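Local coordinates for protein thiamine pyrophosphokinase (Candida albicans, PDB 2G9Z) that probably transfers a pyrophosphate group from ATP to thiamine, making the cofactor thiamine diphosphate, in an active site shared by two subunits, at residues P276-L281 with Y294-D299. Residues are numbered along the deposited sequence; the frame is centred on the assembly and turned at random.
Sequences PTCGLL and YGLKYD. With VNP (3-[(4-amino-2-methylpyrimidin-5-yl)methyl]-5-(2-{[hydroxy(phosphonoamino)phosphoryl]oxy}ethyl)-4-methyl-1,3-thiazol-3-I um), chain N.
Cys278 and Leu296 meet through SG and CD2, 4.0 Å apart, in the interior between strand 277-281 and the turn leading into strand 298-301. With chi1 at 65°, SG sits between the backbone N and the carbonyl carbon of its own residue, which aims the sulfur at the leucine. Two residues on, past Gly279, the side chain of Leu280 returns to the same face of the strand; its CD1 lies 4.2 Å from Leu296 CD1, the two side chains crossing at a slant. Leu296 thus spreads one methyl to each partner, while Phe323 and Asn315 also pack against it. No hydrogen bond joins the two segments, so the contact is purely apolar. The turn is held from within by Asp299: OD2 accepts Gly295 N at 2.9 Å through its syn lone pair, and OD1 takes Leu296 N at 2.7 Å from 38° above the carboxylate plane. Two residues after the leucine, Tyr298 lays one ring face against the thiamine part of the bound imido analogue of thiamine diphosphate, with CD2 3.5 Å from the methylene carbon C7A of VNP, and its hydroxyl bonds to Gln151 of the second subunit. The arrangement is a strand of the ten-stranded mixed sheet packed against the loop linking strand 289-294 to strand 298-301, with Phe323 and Val325 of the five-stranded sheet alongside, in the vitamin B1 binding domain beside a thiamine site built at the subunit interface.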
# COMPACT_ATOMS: atom_id res chain seq x y z
N PRO A 276 -0.04 -14.14 -15.30
CA PRO A 276 -0.57 -13.11 -14.40
C PRO A 276 0.50 -12.78 -13.36
O PRO A 276 1.24 -13.66 -12.93
CB PRO A 276 -1.78 -13.79 -13.76
CG PRO A 276 -2.18 -14.82 -14.78
CD PRO A 276 -0.86 -15.36 -15.24
N THR A 277 0.57 -11.52 -12.96
CA THR A 277 1.54 -11.09 -11.97
C THR A 277 1.01 -11.27 -10.55
O THR A 277 -0.19 -11.15 -10.31
CB THR A 277 1.90 -9.60 -12.17
OG1 THR A 277 2.59 -9.46 -13.41
CG2 THR A 277 2.77 -9.10 -11.03
N CYS A 278 1.90 -11.57 -9.61
CA CYS A 278 1.50 -11.74 -8.21
C CYS A 278 2.65 -11.43 -7.28
O CYS A 278 3.79 -11.24 -7.71
CB CYS A 278 1.01 -13.18 -7.96
SG CYS A 278 2.28 -14.44 -8.14
N GLY A 279 2.35 -11.35 -5.99
CA GLY A 279 3.37 -11.05 -5.01
C GLY A 279 3.04 -11.67 -3.67
O GLY A 279 1.88 -11.94 -3.38
N LEU A 280 4.07 -11.91 -2.86
CA LEU A 280 3.89 -12.48 -1.53
C LEU A 280 4.50 -11.44 -0.62
O LEU A 280 5.70 -11.21 -0.66
CB LEU A 280 4.62 -13.82 -1.43
CG LEU A 280 3.97 -14.94 -2.25
CD1 LEU A 280 4.27 -14.73 -3.73
CD2 LEU A 280 4.48 -16.29 -1.80
N LEU A 281 3.66 -10.82 0.20
CA LEU A 281 4.11 -9.72 1.04
C LEU A 281 4.09 -9.98 2.54
O LEU A 281 3.03 -10.06 3.16
CB LEU A 281 3.26 -8.50 0.68
CG LEU A 281 2.96 -8.57 -0.83
CD1 LEU A 281 1.87 -7.61 -1.22
CD2 LEU A 281 4.24 -8.31 -1.62
N TYR A 294 4.68 -23.92 -5.62
CA TYR A 294 4.63 -24.85 -6.75
C TYR A 294 3.60 -24.26 -7.71
O TYR A 294 2.41 -24.22 -7.41
CB TYR A 294 4.17 -26.23 -6.28
CG TYR A 294 4.96 -26.74 -5.10
CD1 TYR A 294 6.14 -27.47 -5.27
CD2 TYR A 294 4.55 -26.45 -3.80
CE1 TYR A 294 6.90 -27.88 -4.17
CE2 TYR A 294 5.30 -26.85 -2.70
CZ TYR A 294 6.47 -27.56 -2.89
OH TYR A 294 7.21 -27.95 -1.80
N GLY A 295 4.06 -23.77 -8.86
CA GLY A 295 3.14 -23.18 -9.81
C GLY A 295 3.38 -21.72 -10.13
O GLY A 295 2.73 -21.15 -11.00
N LEU A 296 4.31 -21.08 -9.42
CA LEU A 296 4.62 -19.69 -9.71
C LEU A 296 5.79 -19.67 -10.70
O LEU A 296 6.57 -20.62 -10.74
CB LEU A 296 5.00 -18.94 -8.43
CG LEU A 296 3.90 -18.93 -7.36
CD1 LEU A 296 4.35 -18.09 -6.17
CD2 LEU A 296 2.60 -18.38 -7.96
N LYS A 297 5.89 -18.60 -11.49
CA LYS A 297 6.96 -18.46 -12.47
C LYS A 297 8.32 -18.57 -11.78
O LYS A 297 9.24 -19.21 -12.29
CB LYS A 297 6.84 -17.12 -13.19
CG LYS A 297 7.89 -16.86 -14.27
CD LYS A 297 7.74 -17.79 -15.46
CE LYS A 297 8.81 -17.50 -16.52
NZ LYS A 297 8.71 -18.45 -17.66
N TYR A 298 8.43 -17.94 -10.62
CA TYR A 298 9.66 -18.00 -9.84
C TYR A 298 9.27 -18.71 -8.54
O TYR A 298 8.98 -18.08 -7.53
CB TYR A 298 10.17 -16.58 -9.57
CG TYR A 298 10.40 -15.82 -10.86
CD1 TYR A 298 11.60 -15.91 -11.55
CD2 TYR A 298 9.37 -15.06 -11.42
CE1 TYR A 298 11.78 -15.26 -12.77
CE2 TYR A 298 9.54 -14.42 -12.64
CZ TYR A 298 10.74 -14.52 -13.31
OH TYR A 298 10.88 -13.89 -14.53
N ASP A 299 9.24 -20.04 -8.61
CA ASP A 299 8.87 -20.85 -7.46
C ASP A 299 9.95 -20.80 -6.41
O ASP A 299 11.15 -20.80 -6.71
CB ASP A 299 8.61 -22.31 -7.87
CG ASP A 299 7.16 -22.56 -8.25
OD1 ASP A 299 6.27 -21.87 -7.68
OD2 ASP A 299 6.90 -23.44 -9.10
O2G VNP N . 7.64 -6.83 -14.91
PG VNP N . 6.80 -5.80 -14.00
O3G VNP N . 5.75 -6.51 -13.23
O1G VNP N . 6.18 -4.72 -15.01
N3B VNP N . 7.85 -5.02 -13.03
PB VNP N . 9.31 -4.76 -13.68
O2B VNP N . 10.07 -3.85 -12.80
O1B VNP N . 9.11 -4.35 -15.09
O1 VNP N . 10.00 -6.21 -13.68
C7 VNP N . 10.27 -6.97 -12.49
C12 VNP N . 11.49 -7.84 -12.80
C11 VNP N . 11.90 -8.87 -11.74
C10 VNP N . 11.05 -10.14 -11.65
CM4 VNP N . 10.34 -10.74 -12.86
S1 VNP N . 11.89 -8.34 -9.99
C9 VNP N . 11.52 -9.96 -9.43
N5 VNP N . 10.97 -10.66 -10.42
C7A VNP N . 10.23 -11.91 -10.19
C5A VNP N . 10.69 -12.67 -8.94
C6A VNP N . 9.73 -12.86 -7.95
N1A VNP N . 9.99 -13.59 -6.88
C2A VNP N . 11.19 -14.16 -6.71
CM2 VNP N . 11.45 -15.02 -5.47
N3A VNP N . 12.15 -13.99 -7.63
C4A VNP N . 11.93 -13.27 -8.74
N4A VNP N . 12.91 -13.14 -9.63